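Local coordinates for protein 3-keto-5-aminohexanoate cleavage enzyme (Burkholderia xenovorans LB400, PDB 3E49) that probably cleaves 3-keto-5-aminohexanoate as a zinc-dependent member of the beta-keto acid cleavage enzyme family, built on a TIM barrel, at residues H50-D55 with N84-G89; E108-N113 with N165-E170; S232-G237 with N253-L258. All blocks are in the same frame, centred on the assembly; numbering follows the deposited sequence.

Contact 1: H50-D55 with N84-G89; sequences HLHARD and NLTTGG. With ZN (zinc ion), chain E.
L51 bonds to the adjacent parallel strand end through both its N-H and its C=O: L51 N donates to N84 O at 2.8 Å, and L51 O accepts from T86 N at 3.1 Å. H50 and N84 share one face of this sheet, L51 and L85 the other. With CG anti to the backbone N (chi1 172°), the H50 ring extends to the zinc and binds it through NE2 at 2.2 Å. The N84 amide sits at the edge of that ring with its plane turned well away from it; H50 ND1 and N84 ND2 do not bond to each other but both use OE1 of E170, so that zinc at NE2 and E170 at ND1 together hold the ring's rotation. H52 supplies a second zinc bond through its own NE2, and E259 a third from the protein. T86 CG2 rests over the centre of the H52 ring, 3.5 Å from its centroid and only 8° off the normal, a CH-pi contact that backs the flat ligand. T86 OG1 lies beside CE1 of that ring but serves other partners. That oxygen accepts from G88 N at 3.0 Å, closing an ST turn, and also from G89 N, and it lies 2.9 Å from water 1, which is itself bound to the zinc. T86 is thus a second-shell residue for both a histidine and a water ligand. On the opposite face L51 CB meets L85 CD2 at 4.0 Å; both leucines pack on L72 of helix 71-78, and L85 also reaches F68 of helix 65-68, while H50 and N84 border strand 109-113.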
ATOM      1  N   HIS A  50      27.003  15.990  -3.265  1.00 26.87           N
ATOM      2  CA  HIS A  50      27.174  14.880  -4.180  1.00 26.28           C
ATOM      3  C   HIS A  50      27.787  15.464  -5.460  1.00 27.43           C
ATOM      4  O   HIS A  50      27.192  16.348  -6.124  1.00 26.44           O
ATOM      5  CB  HIS A  50      25.814  14.194  -4.411  1.00 25.63           C
ATOM      6  CG  HIS A  50      25.820  13.151  -5.472  1.00 29.08           C
ATOM      7  ND1 HIS A  50      25.708  11.809  -5.200  1.00 34.70           N
ATOM      8  CD2 HIS A  50      25.774  13.259  -6.816  1.00 23.01           C
ATOM      9  CE1 HIS A  50      25.675  11.133  -6.335  1.00 29.61           C
ATOM     10  NE2 HIS A  50      25.806  11.985  -7.327  1.00 20.68           N
ATOM     11  N   LEU A  51      28.956  14.930  -5.816  1.00 27.22           N
ATOM     12  CA  LEU A  51      29.813  15.506  -6.864  1.00 27.00           C
ATOM     13  C   LEU A  51      30.160  14.662  -8.054  1.00 27.28           C
ATOM     14  O   LEU A  51      30.465  13.464  -7.938  1.00 25.99           O
ATOM     15  CB  LEU A  51      31.146  15.961  -6.212  1.00 28.31           C
ATOM     16  CG  LEU A  51      31.031  17.151  -5.263  1.00 25.69           C
ATOM     17  CD1 LEU A  51      32.119  17.158  -4.187  1.00 28.65           C
ATOM     18  CD2 LEU A  51      30.994  18.463  -6.017  1.00 26.59           C
ATOM     19  N   HIS A  52      30.063  15.305  -9.224  1.00 27.91           N
ATOM     20  CA  HIS A  52      30.621  14.783 -10.467  1.00 26.97           C
ATOM     21  C   HIS A  52      31.505  15.901 -11.002  1.00 27.72           C
ATOM     22  O   HIS A  52      31.405  17.063 -10.567  1.00 27.78           O
ATOM     23  CB  HIS A  52      29.580  14.520 -11.562  1.00 29.68           C
ATOM     24  CG  HIS A  52      28.599  13.444 -11.261  1.00 25.85           C
ATOM     25  ND1 HIS A  52      28.268  12.482 -12.186  1.00 27.49           N
ATOM     26  CD2 HIS A  52      27.783  13.241 -10.195  1.00 28.99           C
ATOM     27  CE1 HIS A  52      27.313  11.712 -11.695  1.00 27.03           C
ATOM     28  NE2 HIS A  52      26.997  12.155 -10.494  1.00 27.19           N
ATOM     29  N   ALA A  53      32.349  15.539 -11.974  1.00 28.47           N
ATOM     30  CA  ALA A  53      33.227  16.490 -12.640  1.00 29.97           C
ATOM     31  C   ALA A  53      32.817  16.531 -14.102  1.00 30.02           C
ATOM     32  O   ALA A  53      32.278  15.543 -14.651  1.00 29.30           O
ATOM     33  CB  ALA A  53      34.696  16.062 -12.514  1.00 29.99           C
ATOM     34  N   ARG A  54      33.053  17.682 -14.717  1.00 32.08           N
ATOM     35  CA  ARG A  54      32.765  17.882 -16.126  1.00 33.51           C
ATOM     36  C   ARG A  54      34.011  18.408 -16.833  1.00 35.64           C
ATOM     37  O   ARG A  54      34.863  19.053 -16.206  1.00 31.60           O
ATOM     38  CB  ARG A  54      31.604  18.854 -16.280  1.00 34.76           C
ATOM     39  CG  ARG A  54      30.245  18.216 -15.952  1.00 30.72           C
ATOM     40  CD  ARG A  54      29.094  19.170 -16.158  1.00 33.60           C
ATOM     41  NE  ARG A  54      27.805  18.574 -15.801  1.00 30.42           N
ATOM     42  CZ  ARG A  54      27.031  17.825 -16.606  1.00 33.07           C
ATOM     43  NH1 ARG A  54      27.401  17.506 -17.839  1.00 35.64           N
ATOM     44  NH2 ARG A  54      25.862  17.348 -16.146  1.00 28.93           N
ATOM     45  N   ASP A  55      34.117  18.110 -18.125  1.00 36.26           N
ATOM     46  CA  ASP A  55      35.233  18.625 -18.912  1.00 37.95           C
ATOM     47  C   ASP A  55      34.933  20.088 -19.069  1.00 38.63           C
ATOM     48  O   ASP A  55      33.918  20.431 -19.658  1.00 40.68           O
ATOM     49  CB  ASP A  55      35.300  17.929 -20.260  1.00 37.87           C
ATOM     50  CG  ASP A  55      36.454  18.422 -21.124  1.00 42.69           C
ATOM     51  OD1 ASP A  55      36.958  19.557 -20.929  1.00 43.35           O
ATOM     52  OD2 ASP A  55      36.846  17.637 -22.008  1.00 44.23           O
ATOM     53  N   ASN A  84      30.852  13.803  -1.327  1.00 29.93           N
ATOM     54  CA  ASN A  84      30.358  12.530  -1.765  1.00 29.14           C
ATOM     55  C   ASN A  84      30.643  12.415  -3.259  1.00 29.76           C
ATOM     56  O   ASN A  84      30.118  13.185  -4.032  1.00 30.51           O
ATOM     57  CB  ASN A  84      28.860  12.509  -1.459  1.00 29.26           C
ATOM     58  CG  ASN A  84      28.156  11.288  -1.961  1.00 28.86           C
ATOM     59  OD1 ASN A  84      28.709  10.456  -2.690  1.00 33.28           O
ATOM     60  ND2 ASN A  84      26.876  11.180  -1.591  1.00 36.69           N
ATOM     61  N   LEU A  85      31.504  11.490  -3.660  1.00 28.51           N
ATOM     62  CA  LEU A  85      31.841  11.312  -5.085  1.00 28.50           C
ATOM     63  C   LEU A  85      31.083  10.221  -5.771  1.00 28.20           C
ATOM     64  O   LEU A  85      30.919   9.147  -5.226  1.00 28.05           O
ATOM     65  CB  LEU A  85      33.315  10.931  -5.254  1.00 28.68           C
ATOM     66  CG  LEU A  85      34.278  11.927  -4.600  1.00 27.97           C
ATOM     67  CD1 LEU A  85      35.724  11.511  -4.946  1.00 26.07           C
ATOM     68  CD2 LEU A  85      33.942  13.367  -5.024  1.00 26.24           C
ATOM     69  N   THR A  86      30.710  10.485  -7.019  1.00 28.40           N
ATOM     70  CA  THR A  86      30.015   9.520  -7.832  1.00 29.18           C
ATOM     71  C   THR A  86      30.919   8.359  -8.278  1.00 30.68           C
ATOM     72  O   THR A  86      32.122   8.560  -8.452  1.00 32.88           O
ATOM     73  CB  THR A  86      29.436  10.181  -9.102  1.00 27.98           C
ATOM     74  OG1 THR A  86      28.734   9.192  -9.833  1.00 29.37           O
ATOM     75  CG2 THR A  86      30.546  10.752 -10.016  1.00 27.62           C
ATOM     76  N   THR A  87      30.342   7.157  -8.393  1.00 31.27           N
ATOM     77  CA  THR A  87      31.008   5.988  -8.958  1.00 32.44           C
ATOM     78  C   THR A  87      30.310   5.589 -10.236  1.00 36.27           C
ATOM     79  O   THR A  87      30.579   4.544 -10.793  1.00 36.91           O
ATOM     80  CB  THR A  87      31.042   4.763  -8.022  1.00 33.50           C
ATOM     81  OG1 THR A  87      29.728   4.205  -7.792  1.00 30.83           O
ATOM     82  CG2 THR A  87      31.690   5.123  -6.764  1.00 26.38           C
ATOM     83  N   GLY A  88      29.372   6.413 -10.669  1.00 41.28           N
ATOM     84  CA  GLY A  88      28.625   6.143 -11.888  1.00 46.41           C
ATOM     85  C   GLY A  88      29.191   7.034 -12.951  1.00 50.79           C
ATOM     86  O   GLY A  88      29.861   6.570 -13.907  1.00 53.21           O
ATOM     87  N   GLY A  89      28.992   8.332 -12.701  1.00 53.74           N
ATOM     88  CA  GLY A  89      29.395   9.390 -13.605  1.00 56.36           C
ATOM     89  C   GLY A  89      28.417   9.281 -14.763  1.00 58.46           C
ATOM     90  O   GLY A  89      27.186   9.286 -14.563  1.00 58.49           O
TER
HETATM   91 ZN    ZN E 500      25.171  11.523  -9.371  1.00 32.13          ZN
HETATM   92  O   HOH W   1      25.930   9.280  -9.220  1.00 39.07           O
HETATM   93  O   HOH W   2      23.277  10.205  -8.731  1.00 31.42           O

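Contact 2: E108-N113 with N165-E170; sequences ELASLN and NGTRFE
Neighbouring parallel strands of the TIM barrel wall meet where L109-L112 runs beside R168-E170. Four backbone bonds zip them together, each at 2.9 Å between N and O: R168 N to E108 O, A110 N to R168 O, E170 N to A110 O and L112 N to E170 O. Ahead of the first pair, water 3 donates to both E108 O and G166 O, so the loop entering the second strand is tied to the first. On the face that carries A110 and F169, the methyl CB of A110 touches T167 CG2 at 3.7 Å. L112 comes down on the F169 ring, its CD2 over one face but offset toward the rim, 4.0 Å from the centroid; CG anti to the backbone N (chi1 178°) brings the branch there. A110 O approaches the same ring at its edge. Helix 152-163 completes this apolar layer, with L159 touching both L112 and F169. The other face holds L109, S111 and E170. L109 CD2 lies against the R168 carbonyl, 3.5 Å from R168 O, and S111 CB passes 3.8 Å from E170 OE1. The extended E170 side chain ends in a carboxylate whose OE1 serves H50 and N84, while OE2 accepts from Q198 and forms a salt bridge with R255. Parallel strands with one face packed under helices and the other turned to the interior are characteristic of a beta/alpha barrel; here E170 links the inner face to the zinc site.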
ATOM      1  N   GLU A 108      34.562  10.314   2.167  1.00 25.99           N
ATOM      2  CA  GLU A 108      33.767   9.769   3.264  1.00 25.12           C
ATOM      3  C   GLU A 108      32.567   9.020   2.703  1.00 25.25           C
ATOM      4  O   GLU A 108      32.118   8.028   3.261  1.00 23.90           O
ATOM      5  CB  GLU A 108      33.263  10.909   4.132  1.00 26.50           C
ATOM      6  CG  GLU A 108      34.347  11.539   5.027  1.00 28.25           C
ATOM      7  CD  GLU A 108      33.780  12.600   5.888  1.00 28.19           C
ATOM      8  OE1 GLU A 108      33.537  12.325   7.094  1.00 35.83           O
ATOM      9  OE2 GLU A 108      33.577  13.725   5.376  1.00 32.95           O
ATOM     10  N   LEU A 109      32.052   9.546   1.602  1.00 25.09           N
ATOM     11  CA  LEU A 109      30.914   8.949   0.912  1.00 25.32           C
ATOM     12  C   LEU A 109      31.202   8.805  -0.569  1.00 25.00           C
ATOM     13  O   LEU A 109      31.911   9.646  -1.145  1.00 26.85           O
ATOM     14  CB  LEU A 109      29.665   9.847   1.052  1.00 25.78           C
ATOM     15  CG  LEU A 109      28.811   9.789   2.292  1.00 24.13           C
ATOM     16  CD1 LEU A 109      27.781  10.961   2.306  1.00 23.02           C
ATOM     17  CD2 LEU A 109      28.166   8.390   2.425  1.00 23.79           C
ATOM     18  N   ALA A 110      30.604   7.775  -1.182  1.00 26.04           N
ATOM     19  CA  ALA A 110      30.608   7.624  -2.622  1.00 25.80           C
ATOM     20  C   ALA A 110      29.215   7.123  -3.009  1.00 27.08           C
ATOM     21  O   ALA A 110      28.588   6.389  -2.228  1.00 25.89           O
ATOM     22  CB  ALA A 110      31.668   6.631  -3.073  1.00 24.83           C
ATOM     23  N   SER A 111      28.722   7.499  -4.184  1.00 28.24           N
ATOM     24  CA  SER A 111      27.412   7.014  -4.601  1.00 29.66           C
ATOM     25  C   SER A 111      27.607   5.615  -5.138  1.00 31.60           C
ATOM     26  O   SER A 111      28.690   5.292  -5.623  1.00 33.03           O
ATOM     27  CB  SER A 111      26.814   7.942  -5.655  1.00 30.82           C
ATOM     28  OG  SER A 111      27.525   7.834  -6.879  1.00 33.91           O
ATOM     29  N   LEU A 112      26.579   4.770  -5.058  1.00 29.44           N
ATOM     30  CA  LEU A 112      26.658   3.393  -5.550  1.00 30.29           C
ATOM     31  C   LEU A 112      25.274   3.041  -6.106  1.00 30.46           C
ATOM     32  O   LEU A 112      24.296   2.938  -5.344  1.00 30.65           O
ATOM     33  CB  LEU A 112      27.083   2.421  -4.431  1.00 30.24           C
ATOM     34  CG  LEU A 112      27.208   0.900  -4.669  1.00 32.65           C
ATOM     35  CD1 LEU A 112      27.851   0.536  -5.958  1.00 36.45           C
ATOM     36  CD2 LEU A 112      27.977   0.231  -3.536  1.00 32.49           C
ATOM     37  N   ASN A 113      25.184   2.938  -7.421  1.00 29.48           N
ATOM     38  CA  ASN A 113      23.950   2.573  -8.092  1.00 30.30           C
ATOM     39  C   ASN A 113      23.715   1.084  -7.833  1.00 30.58           C
ATOM     40  O   ASN A 113      24.632   0.294  -7.963  1.00 31.46           O
ATOM     41  CB  ASN A 113      24.053   2.917  -9.569  1.00 31.14           C
ATOM     42  CG  ASN A 113      22.776   2.616 -10.346  1.00 34.51           C
ATOM     43  OD1 ASN A 113      22.256   1.526 -10.301  1.00 41.23           O
ATOM     44  ND2 ASN A 113      22.325   3.581 -11.115  1.00 39.76           N
ATOM     45  N   ASN A 165      38.669   1.517   2.028  1.00 33.22           N
ATOM     46  CA  ASN A 165      39.293   2.801   2.275  1.00 33.00           C
ATOM     47  C   ASN A 165      38.496   3.614   3.280  1.00 32.02           C
ATOM     48  O   ASN A 165      38.720   4.804   3.376  1.00 33.99           O
ATOM     49  CB  ASN A 165      39.391   3.627   0.985  1.00 33.82           C
ATOM     50  CG  ASN A 165      40.252   2.985  -0.083  1.00 37.23           C
ATOM     51  OD1 ASN A 165      41.277   2.390   0.213  1.00 34.83           O
ATOM     52  ND2 ASN A 165      39.832   3.115  -1.355  1.00 34.80           N
ATOM     53  N   GLY A 166      37.560   2.992   4.013  1.00 32.48           N
ATOM     54  CA  GLY A 166      36.695   3.712   4.965  1.00 31.86           C
ATOM     55  C   GLY A 166      35.546   4.511   4.327  1.00 32.35           C
ATOM     56  O   GLY A 166      34.783   5.196   5.020  1.00 32.88           O
ATOM     57  N   THR A 167      35.424   4.419   3.003  1.00 31.55           N
ATOM     58  CA  THR A 167      34.383   5.127   2.268  1.00 30.79           C
ATOM     59  C   THR A 167      33.067   4.413   2.484  1.00 29.06           C
ATOM     60  O   THR A 167      33.023   3.189   2.432  1.00 29.09           O
ATOM     61  CB  THR A 167      34.697   5.160   0.767  1.00 31.27           C
ATOM     62  OG1 THR A 167      35.888   5.934   0.541  1.00 30.66           O
ATOM     63  CG2 THR A 167      33.494   5.750  -0.036  1.00 29.86           C
ATOM     64  N   ARG A 168      32.016   5.178   2.787  1.00 28.70           N
ATOM     65  CA  ARG A 168      30.690   4.622   2.981  1.00 27.31           C
ATOM     66  C   ARG A 168      29.839   5.080   1.821  1.00 26.09           C
ATOM     67  O   ARG A 168      30.222   5.964   1.069  1.00 25.66           O
ATOM     68  CB  ARG A 168      30.120   4.957   4.343  1.00 29.17           C
ATOM     69  CG  ARG A 168      30.942   4.241   5.451  1.00 30.29           C
ATOM     70  CD  ARG A 168      30.506   4.540   6.860  1.00 31.68           C
ATOM     71  NE  ARG A 168      29.143   4.116   7.049  1.00 33.79           N
ATOM     72  CZ  ARG A 168      28.749   2.870   7.256  1.00 34.37           C
ATOM     73  NH1 ARG A 168      29.605   1.866   7.342  1.00 33.34           N
ATOM     74  NH2 ARG A 168      27.455   2.634   7.379  1.00 34.04           N
ATOM     75  N   PHE A 169      28.702   4.458   1.651  1.00 25.82           N
ATOM     76  CA  PHE A 169      27.953   4.702   0.417  1.00 26.22           C
ATOM     77  C   PHE A 169      26.597   5.313   0.523  1.00 27.64           C
ATOM     78  O   PHE A 169      25.866   5.079   1.479  1.00 26.19           O
ATOM     79  CB  PHE A 169      27.804   3.386  -0.322  1.00 28.38           C
ATOM     80  CG  PHE A 169      29.116   2.709  -0.603  1.00 32.47           C
ATOM     81  CD1 PHE A 169      29.888   3.087  -1.685  1.00 34.88           C
ATOM     82  CD2 PHE A 169      29.591   1.710   0.247  1.00 34.87           C
ATOM     83  CE1 PHE A 169      31.110   2.464  -1.929  1.00 37.72           C
ATOM     84  CE2 PHE A 169      30.819   1.094   0.005  1.00 38.74           C
ATOM     85  CZ  PHE A 169      31.569   1.465  -1.077  1.00 35.38           C
ATOM     86  N   GLU A 170      26.295   6.105  -0.503  1.00 27.00           N
ATOM     87  CA  GLU A 170      24.966   6.618  -0.753  1.00 29.45           C
ATOM     88  C   GLU A 170      24.454   5.584  -1.759  1.00 28.33           C
ATOM     89  O   GLU A 170      24.858   5.608  -2.925  1.00 28.56           O
ATOM     90  CB  GLU A 170      24.998   8.039  -1.368  1.00 29.37           C
ATOM     91  CG  GLU A 170      23.626   8.604  -1.770  1.00 27.89           C
ATOM     92  CD  GLU A 170      23.691   9.827  -2.669  1.00 32.79           C
ATOM     93  OE1 GLU A 170      24.750  10.095  -3.262  1.00 32.13           O
ATOM     94  OE2 GLU A 170      22.651  10.514  -2.838  1.00 38.20           O
TER
HETATM   95  O   HOH W   3      33.050   7.265   5.798  1.00 26.14           O

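Contact 3: S232-G237 with N253-L258; sequences SILGAG and NVRVGL
L234 and R255 lie side by side and point the same way, the leucine CD1 set over the centre of one guanidinium face, 3.4 Å from R255 CZ. R255 reaches this place as an extended chain, with CG anti to the backbone N (chi1 174°), and the leucine methyl packs against one face of its flat end, whose orientation the salt bridges also set. Behind the pair, the backbones are parallel strands: I233 N donates to N253 O at 3.1 Å and R255 N to I233 O at 2.9 Å. S232 OG, also anti to its own backbone N, lies beside V254 C at 3.5 Å and accepts from water 4 at 2.8 Å; that water donates to V254 O as well. Further along, where the strands part, water 5 accepts a hydrogen bond from G235 N at 2.9 Å and lies 2.7 Å from R255 O, filling the role a direct backbone bond would have had. The next shell sets the polar ends. R255 NH1 forms a salt bridge with E170 and NE one with D260, while a long, weak ion pair links NH2 to the zinc ligand E259. Q198 of strand 195-201 bonds S232 OG and also packs against R255 and L234, and N253 is held by I9 and by W231 O. On the far face I233 packs on L243 and V254 on A244 and A248, all of helix 240-248, which connects the two strands. This is a classic beta-alpha-beta crossover of a TIM barrel, with its inward-facing arginine brought to the edge of the metal site.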
ATOM      1  N   SER A 232      16.787   8.718   2.260  1.00 21.36           N
ATOM      2  CA  SER A 232      16.783  10.011   1.609  1.00 19.06           C
ATOM      3  C   SER A 232      15.988   9.856   0.333  1.00 20.01           C
ATOM      4  O   SER A 232      15.978   8.823  -0.290  1.00 22.12           O
ATOM      5  CB  SER A 232      18.174  10.518   1.289  1.00 21.89           C
ATOM      6  OG  SER A 232      18.143  11.850   0.835  1.00 24.52           O
ATOM      7  N   ILE A 233      15.354  10.937  -0.019  1.00 20.76           N
ATOM      8  CA  ILE A 233      14.501  10.992  -1.196  1.00 19.92           C
ATOM      9  C   ILE A 233      15.107  11.867  -2.276  1.00 21.68           C
ATOM     10  O   ILE A 233      15.515  13.014  -2.002  1.00 20.98           O
ATOM     11  CB  ILE A 233      13.147  11.572  -0.786  1.00 21.10           C
ATOM     12  CG1 ILE A 233      12.329  10.561   0.067  1.00 22.76           C
ATOM     13  CG2 ILE A 233      12.340  11.859  -2.050  1.00 20.58           C
ATOM     14  CD1 ILE A 233      12.691  10.457   1.526  1.00 36.17           C
ATOM     15  N   LEU A 234      15.101  11.351  -3.523  1.00 22.42           N
ATOM     16  CA  LEU A 234      15.532  12.092  -4.677  1.00 20.00           C
ATOM     17  C   LEU A 234      14.399  12.002  -5.706  1.00 18.85           C
ATOM     18  O   LEU A 234      14.142  10.940  -6.222  1.00 21.42           O
ATOM     19  CB  LEU A 234      16.766  11.462  -5.309  1.00 22.63           C
ATOM     20  CG  LEU A 234      17.548  12.233  -6.377  1.00 22.98           C
ATOM     21  CD1 LEU A 234      18.684  11.334  -6.910  1.00 24.99           C
ATOM     22  CD2 LEU A 234      16.676  12.717  -7.536  1.00 23.93           C
ATOM     23  N   GLY A 235      13.707  13.090  -5.910  1.00 19.79           N
ATOM     24  CA  GLY A 235      12.721  13.181  -6.981  1.00 20.92           C
ATOM     25  C   GLY A 235      13.307  13.914  -8.146  1.00 21.89           C
ATOM     26  O   GLY A 235      13.781  15.046  -7.996  1.00 21.79           O
ATOM     27  N   ALA A 236      13.186  13.329  -9.351  1.00 22.65           N
ATOM     28  CA  ALA A 236      13.755  13.928 -10.524  1.00 22.90           C
ATOM     29  C   ALA A 236      12.882  15.069 -11.073  1.00 23.90           C
ATOM     30  O   ALA A 236      11.620  15.042 -11.043  1.00 23.89           O
ATOM     31  CB  ALA A 236      14.000  12.886 -11.591  1.00 22.90           C
ATOM     32  N   GLY A 237      13.562  16.088 -11.584  1.00 23.71           N
ATOM     33  CA  GLY A 237      12.903  17.232 -12.170  1.00 23.33           C
ATOM     34  C   GLY A 237      11.852  17.889 -11.288  1.00 24.25           C
ATOM     35  O   GLY A 237      12.100  18.184 -10.109  1.00 22.39           O
ATOM     36  N   ASN A 253      15.197  12.060   5.024  1.00 22.34           N
ATOM     37  CA  ASN A 253      16.167  13.055   4.644  1.00 23.31           C
ATOM     38  C   ASN A 253      15.925  13.404   3.201  1.00 22.98           C
ATOM     39  O   ASN A 253      15.148  12.734   2.541  1.00 23.37           O
ATOM     40  CB  ASN A 253      17.542  12.510   4.927  1.00 23.78           C
ATOM     41  CG  ASN A 253      17.674  12.184   6.386  1.00 27.47           C
ATOM     42  OD1 ASN A 253      17.696  13.094   7.226  1.00 26.60           O
ATOM     43  ND2 ASN A 253      17.694  10.897   6.709  1.00 23.90           N
ATOM     44  N   VAL A 254      16.553  14.464   2.708  1.00 23.02           N
ATOM     45  CA  VAL A 254      16.192  14.969   1.369  1.00 21.64           C
ATOM     46  C   VAL A 254      17.376  15.252   0.443  1.00 21.52           C
ATOM     47  O   VAL A 254      18.436  15.652   0.891  1.00 20.47           O
ATOM     48  CB  VAL A 254      15.373  16.262   1.532  1.00 23.01           C
ATOM     49  CG1 VAL A 254      14.086  15.982   2.342  1.00 22.74           C
ATOM     50  CG2 VAL A 254      16.217  17.389   2.228  1.00 19.10           C
ATOM     51  N   ARG A 255      17.167  15.125  -0.856  1.00 19.11           N
ATOM     52  CA  ARG A 255      18.206  15.418  -1.840  1.00 19.57           C
ATOM     53  C   ARG A 255      17.668  16.389  -2.842  1.00 23.13           C
ATOM     54  O   ARG A 255      16.572  16.190  -3.374  1.00 20.79           O
ATOM     55  CB  ARG A 255      18.737  14.177  -2.549  1.00 19.12           C
ATOM     56  CG  ARG A 255      19.694  14.459  -3.663  1.00 17.46           C
ATOM     57  CD  ARG A 255      20.423  13.253  -4.085  1.00 20.56           C
ATOM     58  NE  ARG A 255      20.973  13.431  -5.420  1.00 21.57           N
ATOM     59  CZ  ARG A 255      21.738  12.562  -6.051  1.00 22.75           C
ATOM     60  NH1 ARG A 255      22.182  11.474  -5.456  1.00 26.47           N
ATOM     61  NH2 ARG A 255      22.092  12.812  -7.288  1.00 27.07           N
ATOM     62  N   VAL A 256      18.436  17.451  -3.054  1.00 22.97           N
ATOM     63  CA  VAL A 256      18.122  18.462  -4.057  1.00 23.03           C
ATOM     64  C   VAL A 256      19.365  18.646  -4.963  1.00 25.04           C
ATOM     65  O   VAL A 256      20.356  17.944  -4.807  1.00 24.74           O
ATOM     66  CB  VAL A 256      17.611  19.786  -3.441  1.00 21.38           C
ATOM     67  CG1 VAL A 256      16.315  19.535  -2.634  1.00 18.56           C
ATOM     68  CG2 VAL A 256      18.668  20.457  -2.543  1.00 21.41           C
ATOM     69  N   GLY A 257      19.290  19.578  -5.908  1.00 23.57           N
ATOM     70  CA  GLY A 257      20.415  19.875  -6.796  1.00 24.05           C
ATOM     71  C   GLY A 257      20.135  19.914  -8.273  1.00 25.28           C
ATOM     72  O   GLY A 257      19.259  19.220  -8.751  1.00 25.23           O
ATOM     73  N   LEU A 258      20.944  20.692  -8.994  1.00 26.04           N
ATOM     74  CA  LEU A 258      20.831  20.857 -10.453  1.00 26.07           C
ATOM     75  C   LEU A 258      21.175  19.594 -11.225  1.00 25.95           C
ATOM     76  O   LEU A 258      20.764  19.425 -12.402  1.00 25.62           O
ATOM     77  CB  LEU A 258      21.638  22.088 -10.942  1.00 27.56           C
ATOM     78  CG  LEU A 258      21.016  23.497 -10.870  1.00 27.65           C
ATOM     79  CD1 LEU A 258      20.254  23.790  -9.639  1.00 30.57           C
ATOM     80  CD2 LEU A 258      22.130  24.577 -11.084  1.00 27.48           C
TER
HETATM   81  O   HOH W   4      20.043  13.375   2.134  1.00 21.68           O
HETATM   82  O   HOH W   5      14.089  15.285  -3.998  1.00 19.33           O

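Overall arrangement
All three contacts lie in one barrel sheet, and each sends at least one polar side chain (H50 and H52, E170, R255) toward the zinc site. Contact 1 supplies H50 and H52; E259, just past the end of 253-258, completes the protein ligands. Contacts 1 and 2 are neighbours, their centres about 12 Å apart: H50 ND1 meets E170 OE1 at 2.8 Å, and T87 OG1 lies 2.6 Å from S111 O. Although the centres of contacts 2 and 3 are about 18 Å apart, E170 OE2 and R255 NH1 form a 2.8 Å salt bridge across the barrel interior. E170 therefore connects a zinc-bound histidine to an arginine whose side chain comes within about 4 Å of the metal.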